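Local coordinates for protein GTP cyclohydrolase 1 type 2 homolog (PDB 3LNL) that is of unknown function but binds zinc at a dinuclear metal centre and assembles into a toroid-shaped homohexamer whose two entries are capped by PII-like domains, at residues B[5-10]-B[34-39]; B[12-17]-B[342-347]; B[121-126]-B[247-252]; B[253-258]-B[274-279]. The protein carries 2 engineered substitutions. All coordinates share one frame; numbering follows the deposited sequence. Where two conformers were deposited one is given.

Contact 1 (B[5-10]-B[34-39]). Engineered in segment 34-39: Glu36 (natural residue Gly).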
# COMPACT_ATOMS: atom_id res chain seq x y z
N MET B 5 -36.59 -26.07 -15.61
CA MET B 5 -35.50 -25.16 -15.39
C MET B 5 -34.81 -25.43 -14.04
O MET B 5 -35.48 -25.46 -13.00
CB MET B 5 -36.00 -23.71 -15.47
CG MET B 5 -34.98 -22.70 -15.20
SD MET B 5 -35.55 -21.00 -15.31
CE MET B 5 -36.45 -20.90 -13.80
N LYS B 6 -33.49 -25.65 -14.07
CA LYS B 6 -32.68 -25.73 -12.85
C LYS B 6 -32.04 -24.38 -12.51
O LYS B 6 -31.98 -23.49 -13.36
CB LYS B 6 -31.58 -26.79 -12.98
CG LYS B 6 -32.11 -28.21 -13.22
CD LYS B 6 -30.99 -29.21 -13.45
CE LYS B 6 -31.45 -30.66 -13.45
NZ LYS B 6 -30.30 -31.57 -13.05
N ILE B 7 -31.53 -24.23 -11.29
CA ILE B 7 -30.84 -22.99 -10.93
C ILE B 7 -29.75 -22.67 -11.98
O ILE B 7 -29.58 -21.52 -12.36
CB ILE B 7 -30.27 -23.03 -9.50
CG1 ILE B 7 -31.38 -22.83 -8.43
CG2 ILE B 7 -29.17 -21.92 -9.33
CD1 ILE B 7 -31.95 -21.39 -8.37
N ALA B 8 -29.00 -23.68 -12.43
CA ALA B 8 -27.96 -23.48 -13.43
C ALA B 8 -28.52 -22.83 -14.73
O ALA B 8 -27.92 -21.91 -15.27
CB ALA B 8 -27.24 -24.82 -13.75
N ASP B 9 -29.69 -23.29 -15.17
CA ASP B 9 -30.38 -22.72 -16.36
C ASP B 9 -30.79 -21.27 -16.07
O ASP B 9 -30.61 -20.39 -16.92
CB ASP B 9 -31.62 -23.53 -16.76
CG ASP B 9 -31.31 -24.98 -16.99
OD1 ASP B 9 -30.60 -25.22 -17.98
OD2 ASP B 9 -31.76 -25.86 -16.21
N LEU B 10 -31.33 -21.02 -14.89
CA LEU B 10 -31.72 -19.66 -14.57
C LEU B 10 -30.49 -18.74 -14.58
O LEU B 10 -30.53 -17.60 -15.09
CB LEU B 10 -32.41 -19.59 -13.23
CG LEU B 10 -32.85 -18.19 -12.72
CD1 LEU B 10 -33.82 -17.48 -13.72
CD2 LEU B 10 -33.49 -18.25 -11.28
N GLY B 34 -27.12 -21.80 -2.37
CA GLY B 34 -27.98 -22.77 -3.02
C GLY B 34 -27.27 -23.88 -3.76
O GLY B 34 -26.11 -24.19 -3.51
N ASP B 35 -27.99 -24.48 -4.70
CA ASP B 35 -27.57 -25.67 -5.42
C ASP B 35 -27.96 -25.51 -6.89
O ASP B 35 -29.15 -25.43 -7.22
CB ASP B 35 -28.31 -26.86 -4.82
CG ASP B 35 -27.86 -28.16 -5.39
OD1 ASP B 35 -27.23 -28.20 -6.46
OD2 ASP B 35 -28.05 -29.17 -4.68
N GLU B 36 -26.96 -25.47 -7.76
CA GLU B 36 -27.16 -25.29 -9.22
C GLU B 36 -28.07 -26.36 -9.84
O GLU B 36 -28.75 -26.13 -10.85
CB GLU B 36 -25.79 -25.37 -9.92
CG GLU B 36 -24.79 -24.27 -9.46
CD GLU B 36 -24.76 -23.05 -10.35
OE1 GLU B 36 -25.48 -22.97 -11.36
OE2 GLU B 36 -23.97 -22.13 -10.04
N ASP B 37 -28.08 -27.53 -9.19
CA ASP B 37 -28.74 -28.70 -9.71
C ASP B 37 -30.23 -28.70 -9.42
O ASP B 37 -30.97 -29.50 -10.00
CB ASP B 37 -28.08 -29.97 -9.11
CG ASP B 37 -26.53 -29.95 -9.20
OD1 ASP B 37 -25.98 -29.56 -10.28
OD2 ASP B 37 -25.88 -30.29 -8.15
N VAL B 38 -30.69 -27.82 -8.53
CA VAL B 38 -32.05 -27.87 -8.03
C VAL B 38 -33.04 -27.23 -9.00
O VAL B 38 -32.76 -26.23 -9.60
CB VAL B 38 -32.15 -27.23 -6.59
CG1 VAL B 38 -33.56 -26.83 -6.27
CG2 VAL B 38 -31.65 -28.29 -5.56
N GLU B 39 -34.21 -27.84 -9.12
CA GLU B 39 -35.27 -27.34 -10.01
C GLU B 39 -35.95 -26.09 -9.39
O GLU B 39 -36.26 -26.10 -8.22
CB GLU B 39 -36.26 -28.52 -10.30
CG GLU B 39 -37.46 -28.12 -11.05
CD GLU B 39 -38.36 -29.26 -11.49
OE1 GLU B 39 -37.96 -30.47 -11.50
OE2 GLU B 39 -39.48 -28.87 -11.87
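Three carboxylates frame this corner, each used differently. That of Asp35 is met from above its plane, 41° out of it, by the backbone N of Asp37, which lies 2.9 Å from OD1 and closes an Asx turn. On Asp9 the anti lone pair of OD2 takes the backbone N of Lys6 at 2.8 Å, tying the third residue of helix 7-17 back to its N-cap. The engineered Glu36 bends at chi2 (-95°) so that OE1 comes down on Ala8, 3.3 Å from CA, touching without a hydrogen bond. Between these groups, a type I beta turn from Asp35 to Val38 is laid over the N-terminal end of the helix, whose first N-H groups have no earlier helical carbonyls to bond. The turn supplies them: Ile7 N gives to Val38 O at 2.9 Å, nearly along the C=O axis, and Ala8 N reaches a lone pair of Glu36 O, also at 2.9 Å and in the carbonyl plane. Lys6 CA adds a CA-H...O contact to Val38 O (3.3 Å), and beyond it Lys6 and Glu39 form a single backbone bridge. The extended Lys6 side chain runs along the turn with CD 3.5 Å from Asp37 O. Ile7 starts toward the turn, its CB 3.5 Å from Asp35 O, but then leads inward to Thr64 and Asn97 of the sheet that forms the core of this NIF3 domain. Gly34, just ahead of the turn, pairs in parallel with a strand of a neighbouring subunit.

Contact 2 (B[12-17]-B[342-347])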
# COMPACT_ATOMS: atom_id res chain seq x y z
N THR B 12 -27.71 -18.96 -16.27
CA THR B 12 -27.32 -18.68 -17.66
C THR B 12 -28.22 -17.60 -18.28
O THR B 12 -27.74 -16.71 -18.97
CB THR B 12 -27.39 -19.97 -18.52
OG1 THR B 12 -26.56 -20.97 -17.93
CG2 THR B 12 -26.95 -19.69 -19.94
N LEU B 13 -29.51 -17.67 -18.02
CA LEU B 13 -30.43 -16.68 -18.57
C LEU B 13 -30.18 -15.30 -17.97
O LEU B 13 -30.08 -14.32 -18.68
CB LEU B 13 -31.88 -17.13 -18.32
CG LEU B 13 -33.01 -16.25 -18.89
CD1 LEU B 13 -32.80 -16.07 -20.40
CD2 LEU B 13 -34.35 -16.94 -18.60
N LEU B 14 -30.02 -15.26 -16.64
CA LEU B 14 -29.74 -14.01 -15.93
C LEU B 14 -28.47 -13.35 -16.44
O LEU B 14 -28.43 -12.14 -16.71
CB LEU B 14 -29.61 -14.24 -14.44
CG LEU B 14 -30.90 -14.70 -13.77
CD1 LEU B 14 -30.74 -14.89 -12.23
CD2 LEU B 14 -32.07 -13.74 -14.09
N ASP B 15 -27.45 -14.18 -16.58
CA ASP B 15 -26.18 -13.73 -17.04
C ASP B 15 -26.19 -13.22 -18.51
O ASP B 15 -25.46 -12.28 -18.88
CB ASP B 15 -25.15 -14.85 -16.88
CG ASP B 15 -23.79 -14.40 -17.24
OD1 ASP B 15 -23.27 -13.43 -16.69
OD2 ASP B 15 -23.20 -15.02 -18.11
N HIS B 16 -27.03 -13.83 -19.33
CA HIS B 16 -27.19 -13.39 -20.71
C HIS B 16 -27.68 -11.94 -20.74
O HIS B 16 -27.13 -11.11 -21.44
CB HIS B 16 -28.14 -14.33 -21.46
CG HIS B 16 -28.40 -13.92 -22.87
ND1 HIS B 16 -27.48 -14.10 -23.87
CD2 HIS B 16 -29.45 -13.27 -23.43
CE1 HIS B 16 -27.96 -13.59 -25.00
NE2 HIS B 16 -29.14 -13.07 -24.75
N HIS B 17 -28.71 -11.63 -19.95
CA HIS B 17 -29.32 -10.32 -20.02
C HIS B 17 -28.67 -9.28 -19.12
O HIS B 17 -28.73 -8.09 -19.44
CB HIS B 17 -30.82 -10.42 -19.74
CG HIS B 17 -31.59 -11.19 -20.77
ND1 HIS B 17 -31.93 -10.65 -22.00
CD2 HIS B 17 -32.11 -12.44 -20.75
CE1 HIS B 17 -32.62 -11.56 -22.69
NE2 HIS B 17 -32.73 -12.65 -21.96
N THR B 342 -40.74 -7.76 -13.92
CA THR B 342 -41.19 -7.52 -15.29
C THR B 342 -40.15 -8.03 -16.31
O THR B 342 -40.47 -8.78 -17.24
CB THR B 342 -41.50 -6.02 -15.52
OG1 THR B 342 -42.56 -5.68 -14.64
CG2 THR B 342 -41.89 -5.71 -17.05
N LEU B 343 -38.91 -7.67 -16.10
CA LEU B 343 -37.84 -8.17 -16.97
C LEU B 343 -37.86 -9.70 -17.04
O LEU B 343 -37.87 -10.29 -18.12
CB LEU B 343 -36.48 -7.70 -16.49
CG LEU B 343 -36.15 -6.20 -16.63
CD1 LEU B 343 -34.82 -5.92 -15.98
CD2 LEU B 343 -36.16 -5.71 -18.12
N LEU B 344 -37.84 -10.35 -15.88
CA LEU B 344 -37.72 -11.80 -15.85
C LEU B 344 -38.92 -12.51 -16.48
O LEU B 344 -38.75 -13.52 -17.18
CB LEU B 344 -37.50 -12.30 -14.42
CG LEU B 344 -37.06 -13.76 -14.29
CD1 LEU B 344 -35.81 -14.16 -15.11
CD2 LEU B 344 -36.80 -14.11 -12.78
N MET B 345 -40.11 -11.98 -16.25
CA MET B 345 -41.32 -12.50 -16.89
C MET B 345 -41.19 -12.44 -18.41
O MET B 345 -41.59 -13.37 -19.11
CB MET B 345 -42.54 -11.70 -16.46
CG MET B 345 -42.92 -11.95 -15.03
SD MET B 345 -44.56 -11.37 -14.61
CE MET B 345 -44.60 -9.69 -15.32
N ASN B 346 -40.63 -11.35 -18.90
CA ASN B 346 -40.38 -11.18 -20.33
C ASN B 346 -39.34 -12.16 -20.86
O ASN B 346 -39.54 -12.80 -21.90
CB ASN B 346 -39.91 -9.75 -20.65
CG ASN B 346 -39.73 -9.54 -22.13
OD1 ASN B 346 -40.60 -9.95 -22.93
ND2 ASN B 346 -38.59 -8.97 -22.54
N TRP B 347 -38.21 -12.27 -20.15
CA TRP B 347 -37.18 -13.23 -20.55
C TRP B 347 -37.71 -14.66 -20.55
O TRP B 347 -37.39 -15.48 -21.47
CB TRP B 347 -35.94 -13.14 -19.65
CG TRP B 347 -35.34 -11.80 -19.60
CD1 TRP B 347 -35.38 -10.84 -20.58
CD2 TRP B 347 -34.58 -11.24 -18.52
NE1 TRP B 347 -34.73 -9.71 -20.14
CE2 TRP B 347 -34.22 -9.93 -18.89
CE3 TRP B 347 -34.20 -11.71 -17.26
CZ2 TRP B 347 -33.48 -9.09 -18.06
CZ3 TRP B 347 -33.49 -10.88 -16.42
CH2 TRP B 347 -33.12 -9.58 -16.84
O HOH W 1 -34.60 -14.50 -22.87
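The flat side of Trp347 is the broad surface of helix 336-350 here, and His17 of helix 7-17 lies against it like a tile. The imidazole and the five-membered indole ring stack face to face, centroids 3.5 Å apart and planes only 1° from parallel. His17 CB continues the cover over the six-membered ring, 3.7 Å from its centroid, as a CH-pi contact. Both side chains carry CG anti to their carbonyl carbon, and the two reach toward each other tip to tip. The imidazole is a filling between two layers, since His16 CD2 sits over the centre of its other face, while the far face of the indole rests on the carbonyl O of Leu343 in its own helix. The axes of segments 12-17 and 342-347 come within 11.3 Å, at 111° between their directions, a wide gap bridged by these rings and by leucines. Leu14 CD2 sits 3.9 Å from Leu344 CD1 and 4.0 Å from Trp347 CZ3, in the corner between them. Leu14 and Leu344 also both rest on Ile66 of strand 64-67, so the two helices share one face of the central sheet of a NIF3 domain. Leu13 CD2 lies 4.3 Å from Trp347 CB, near the base of the side chain. A water at the imidazole edge, in the ring plane, is 2.8 Å from His17 NE2 and donates to Trp347 O. The Trp347 side chain is about 12 Å from that of the zinc ligand His68.

Contact 3 (B[121-126]-B[247-252])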
# COMPACT_ATOMS: atom_id res chain seq x y z
N GLY B 121 -41.00 9.25 -14.49
CA GLY B 121 -41.64 9.80 -15.69
C GLY B 121 -40.72 10.54 -16.62
O GLY B 121 -41.18 11.37 -17.37
N LEU B 122 -39.42 10.24 -16.56
CA LEU B 122 -38.44 11.01 -17.32
C LEU B 122 -38.33 10.48 -18.73
O LEU B 122 -38.76 9.35 -19.02
CB LEU B 122 -37.07 10.98 -16.67
CG LEU B 122 -37.08 11.39 -15.19
CD1 LEU B 122 -35.67 11.32 -14.59
CD2 LEU B 122 -37.74 12.78 -14.98
N LYS B 123 -37.76 11.31 -19.60
CA LYS B 123 -37.59 11.04 -21.03
C LYS B 123 -36.10 11.03 -21.35
O LYS B 123 -35.27 11.44 -20.53
CB LYS B 123 -38.23 12.14 -21.88
CG LYS B 123 -39.73 12.34 -21.69
CD LYS B 123 -40.54 11.12 -22.14
CE LYS B 123 -42.02 11.36 -22.05
NZ LYS B 123 -42.70 10.16 -22.55
N ASN B 124 -35.79 10.57 -22.57
CA ASN B 124 -34.45 10.62 -23.15
C ASN B 124 -33.40 10.04 -22.22
O ASN B 124 -32.40 10.66 -21.93
CB ASN B 124 -34.10 12.07 -23.57
CG ASN B 124 -35.03 12.57 -24.69
OD1 ASN B 124 -35.48 11.79 -25.52
ND2 ASN B 124 -35.31 13.87 -24.71
N ILE B 125 -33.69 8.84 -21.71
CA ILE B 125 -32.89 8.25 -20.67
C ILE B 125 -31.70 7.53 -21.30
O ILE B 125 -31.88 6.71 -22.20
CB ILE B 125 -33.70 7.21 -19.87
CG1 ILE B 125 -34.95 7.85 -19.26
CG2 ILE B 125 -32.84 6.64 -18.71
CD1 ILE B 125 -35.98 6.84 -18.71
N SER B 126 -30.48 7.86 -20.88
CA SER B 126 -29.35 7.05 -21.29
C SER B 126 -28.33 6.82 -20.19
O SER B 126 -28.17 7.63 -19.28
CB SER B 126 -28.66 7.59 -22.55
OG SER B 126 -28.14 8.83 -22.35
N GLU B 247 -34.20 13.56 -18.78
CA GLU B 247 -34.82 14.88 -18.66
C GLU B 247 -36.27 14.81 -18.26
O GLU B 247 -36.98 13.81 -18.53
CB GLU B 247 -34.69 15.76 -19.93
CG GLU B 247 -33.96 15.23 -21.06
CD GLU B 247 -34.14 16.08 -22.31
OE1 GLU B 247 -33.64 17.24 -22.35
OE2 GLU B 247 -34.86 15.63 -23.21
N VAL B 248 -36.72 15.88 -17.62
CA VAL B 248 -38.14 16.07 -17.35
C VAL B 248 -38.74 16.51 -18.65
O VAL B 248 -38.03 17.03 -19.53
CB VAL B 248 -38.43 17.07 -16.22
CG1 VAL B 248 -38.08 16.42 -14.90
CG2 VAL B 248 -37.64 18.37 -16.40
N ASP B 249 -40.03 16.18 -18.80
CA ASP B 249 -40.81 16.58 -19.97
C ASP B 249 -40.74 18.08 -20.14
O ASP B 249 -40.45 18.58 -21.24
CB ASP B 249 -42.29 16.20 -19.77
CG ASP B 249 -42.54 14.71 -19.94
OD1 ASP B 249 -43.51 14.18 -19.33
OD2 ASP B 249 -41.78 14.06 -20.69
N ASN B 250 -41.01 18.77 -19.03
CA ASN B 250 -41.07 20.24 -18.97
C ASN B 250 -40.13 20.72 -17.87
O ASN B 250 -40.26 20.26 -16.79
CB ASN B 250 -42.52 20.64 -18.62
CG ASN B 250 -43.52 20.18 -19.67
OD1 ASN B 250 -43.47 20.64 -20.79
ND2 ASN B 250 -44.39 19.23 -19.32
N GLN B 251 -39.17 21.60 -18.19
CA GLN B 251 -38.31 22.30 -17.21
C GLN B 251 -39.16 22.69 -15.98
O GLN B 251 -40.24 23.24 -16.13
CB GLN B 251 -37.62 23.55 -17.85
CG GLN B 251 -36.37 24.09 -17.08
CD GLN B 251 -35.73 25.39 -17.63
OE1 GLN B 251 -36.42 26.38 -17.79
NE2 GLN B 251 -34.37 25.40 -17.83
N MET B 252 -38.69 22.36 -14.78
CA MET B 252 -39.41 22.67 -13.57
C MET B 252 -38.44 23.09 -12.46
O MET B 252 -37.24 23.06 -12.64
CB MET B 252 -40.24 21.49 -13.14
CG MET B 252 -39.46 20.28 -12.79
SD MET B 252 -40.53 18.79 -12.86
CE MET B 252 -41.52 19.05 -11.45
O HOH W 2 -40.93 14.25 -17.06
O HOH W 3 -43.85 11.89 -17.90
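Glu247 sits in the tight part of this contact. Its backbone forms the antiparallel hydrogen-bonded pair with Lys123: Lys123 N gives to Glu247 O at 2.8 Å along an almost straight line (174° at the hydrogen), and Glu247 N returns the bond to Lys123 O at 2.9 Å. Its side chain leaves with chi1 near -2°, an eclipsed torsion, and the extended chain then brings OE2 to Asn124. Asn124 ND2 and Glu247 OE2 are only 2.4 Å apart, a very short hydrogen bond and so probably strained; it uses the anti lone pair of OE2 and lies in the amide plane, with amide and carboxylate turned 34° from each other. Asn124 reaches it from a left-handed backbone corner. On the inner side Leu122 CD2 lies alongside Val248 CG1 at 3.7 Å, both chains pointing the same way and both resting on Phe257 of helix 254-264. Asp249 marks the change to the wet side. Its OD2 presses on Lys123 CG at 2.9 Å, whereas the ammonium carries on past it, the opposite charges staying beyond salt-bridge distance. Around Gly121, whose positive phi completes a Schellman motif after helix 112-119, the segments meet through solvent: one water gives to Gly121 O and accepts from Asp249 N, and another gives to both Gly121 O and, at 2.7 Å, Asp249 OD1. From this pair strands 125-142 and 240-253 continue together, Ser126 with Met245 next, as the antiparallel base of the strands running out to and back from the PII-like domain inserted between the two NIF3 domains.

Contact 4 (B[253-258]-B[274-279])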
# COMPACT_ATOMS: atom_id res chain seq x y z
N THR B 253 -38.98 23.52 -11.33
CA THR B 253 -38.10 23.98 -10.24
C THR B 253 -37.60 22.76 -9.48
O THR B 253 -38.25 21.72 -9.42
CB THR B 253 -38.81 24.97 -9.28
OG1 THR B 253 -39.83 24.29 -8.55
CG2 THR B 253 -39.44 26.23 -10.03
N LEU B 254 -36.42 22.89 -8.89
CA LEU B 254 -35.87 21.88 -8.03
C LEU B 254 -36.87 21.36 -6.96
O LEU B 254 -36.99 20.13 -6.75
CB LEU B 254 -34.59 22.40 -7.35
CG LEU B 254 -33.82 21.46 -6.44
CD1 LEU B 254 -33.48 20.11 -7.14
CD2 LEU B 254 -32.50 22.18 -5.97
N GLU B 255 -37.51 22.26 -6.25
CA GLU B 255 -38.43 21.83 -5.21
C GLU B 255 -39.64 21.11 -5.79
O GLU B 255 -40.09 20.12 -5.22
CB GLU B 255 -38.89 22.98 -4.33
CG GLU B 255 -39.83 23.90 -4.94
CD GLU B 255 -40.21 25.04 -4.00
OE1 GLU B 255 -40.75 26.04 -4.53
OE2 GLU B 255 -39.93 24.93 -2.77
N ASP B 256 -40.09 21.53 -6.95
CA ASP B 256 -41.23 20.88 -7.59
C ASP B 256 -40.85 19.49 -8.09
O ASP B 256 -41.64 18.56 -7.98
CB ASP B 256 -41.77 21.73 -8.75
CG ASP B 256 -42.54 22.96 -8.25
OD1 ASP B 256 -42.76 23.13 -7.04
OD2 ASP B 256 -42.95 23.73 -9.10
N PHE B 257 -39.64 19.37 -8.64
CA PHE B 257 -39.12 18.08 -9.05
C PHE B 257 -38.97 17.14 -7.86
O PHE B 257 -39.42 15.99 -7.92
CB PHE B 257 -37.79 18.21 -9.80
CG PHE B 257 -37.29 16.91 -10.32
CD1 PHE B 257 -38.09 16.12 -11.14
CD2 PHE B 257 -36.03 16.44 -9.97
CE1 PHE B 257 -37.66 14.88 -11.58
CE2 PHE B 257 -35.58 15.24 -10.45
CZ PHE B 257 -36.40 14.46 -11.27
N ALA B 258 -38.36 17.63 -6.78
CA ALA B 258 -38.27 16.84 -5.56
C ALA B 258 -39.64 16.33 -5.07
O ALA B 258 -39.78 15.15 -4.71
CB ALA B 258 -37.54 17.63 -4.43
N GLY B 274 -29.85 22.88 -2.76
CA GLY B 274 -29.84 23.87 -3.86
C GLY B 274 -31.00 24.84 -3.68
O GLY B 274 -31.88 24.62 -2.83
N GLU B 275 -31.00 25.92 -4.45
CA GLU B 275 -32.05 26.94 -4.38
C GLU B 275 -33.36 26.25 -4.81
O GLU B 275 -33.39 25.52 -5.81
CB GLU B 275 -31.74 28.17 -5.30
CG GLU B 275 -30.37 28.96 -5.12
CD GLU B 275 -30.13 30.12 -6.19
OE1 GLU B 275 -30.78 30.14 -7.28
OE2 GLU B 275 -29.31 31.04 -5.93
N SER B 276 -34.40 26.44 -4.02
CA SER B 276 -35.67 25.73 -4.23
C SER B 276 -36.32 26.07 -5.57
O SER B 276 -37.02 25.24 -6.16
CB SER B 276 -36.62 26.02 -3.06
OG SER B 276 -36.87 27.41 -2.99
N ASN B 277 -36.05 27.27 -6.08
CA ASN B 277 -36.58 27.73 -7.37
C ASN B 277 -35.61 27.54 -8.55
O ASN B 277 -35.84 28.06 -9.63
CB ASN B 277 -37.02 29.21 -7.27
CG ASN B 277 -35.83 30.20 -7.19
OD1 ASN B 277 -34.66 29.80 -7.27
ND2 ASN B 277 -36.13 31.47 -7.06
N GLN B 278 -34.55 26.77 -8.34
CA GLN B 278 -33.60 26.48 -9.41
C GLN B 278 -34.29 25.71 -10.53
O GLN B 278 -35.04 24.76 -10.28
CB GLN B 278 -32.47 25.64 -8.78
CG GLN B 278 -31.29 25.27 -9.67
CD GLN B 278 -30.33 26.42 -9.89
OE1 GLN B 278 -30.15 27.25 -9.01
NE2 GLN B 278 -29.72 26.46 -11.07
N LYS B 279 -34.08 26.12 -11.77
CA LYS B 279 -34.69 25.44 -12.89
C LYS B 279 -33.91 24.17 -13.24
O LYS B 279 -32.70 24.24 -13.40
CB LYS B 279 -34.69 26.31 -14.09
CG LYS B 279 -35.29 27.67 -13.84
CD LYS B 279 -36.75 27.62 -13.86
CE LYS B 279 -37.33 28.97 -14.33
NZ LYS B 279 -38.62 29.06 -13.59
O HOH W 4 -39.26 28.11 -4.85
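The backbone of helix 254-264 opens against a type I beta turn from Glu275 to Gln278, and its first two N-H groups give to carbonyls of that turn: Leu254 N to Gln278 O at 2.7 Å, nearly along the C=O axis, and Glu255 N to a lone pair of Ser276 O at 3.0 Å. Thr253 is the N-cap. With chi1 at 68° its OG1 takes the crowded position between backbone N and carbonyl carbon, from where it accepts from Asp256 N at 3.2 Å, so the helix start is held by its own cap and by the turn together. The turn leads from strand 271-273 to strand 279-285, and a non-hydrogen-bonded antiparallel pair of Thr253 with Lys279 joins the end of strand 240-253 to the start of strand 279-285. Leu254 points toward the turn: CD2 lies 3.8 Å from Gly274 CA, where no side chain intervenes, and 3.5 Å from Glu275 O, with Phe272 and Ile326 of the sheet beside it. On the outer side Glu255 has CG in the same crowded position, 3.3 Å from Ser276 O, and its extended chain passes over the turn; a water donates to Glu255 OE1 while also bonding Ser276 OG. Ser276 packs on Gln368 of a neighbouring subunit.

How the contacts relate
From the N terminus, contact 1 closes a short loop by bringing residues 34-39, after strand 30-32, back onto the start of helix 7-17. Contact 2 ties the next turns of that helix to helix 336-350, near the C terminus; the two cross along the chain and touch at Leu10 and Leu344. The long loop that contact 2 spans holds contacts 3 and 4 in series. Contact 3 closes around the excursion to the PII-like domain, joining strand 240-253 to the start of strand 125-142. Contact 4 closes a brief loop directly afterwards, holding helix 254-264 to the turn before strand 279-285. Contacts 3 and 4, with centres about 15 Å apart, meet where Phe257 packs on Val248 and Met252.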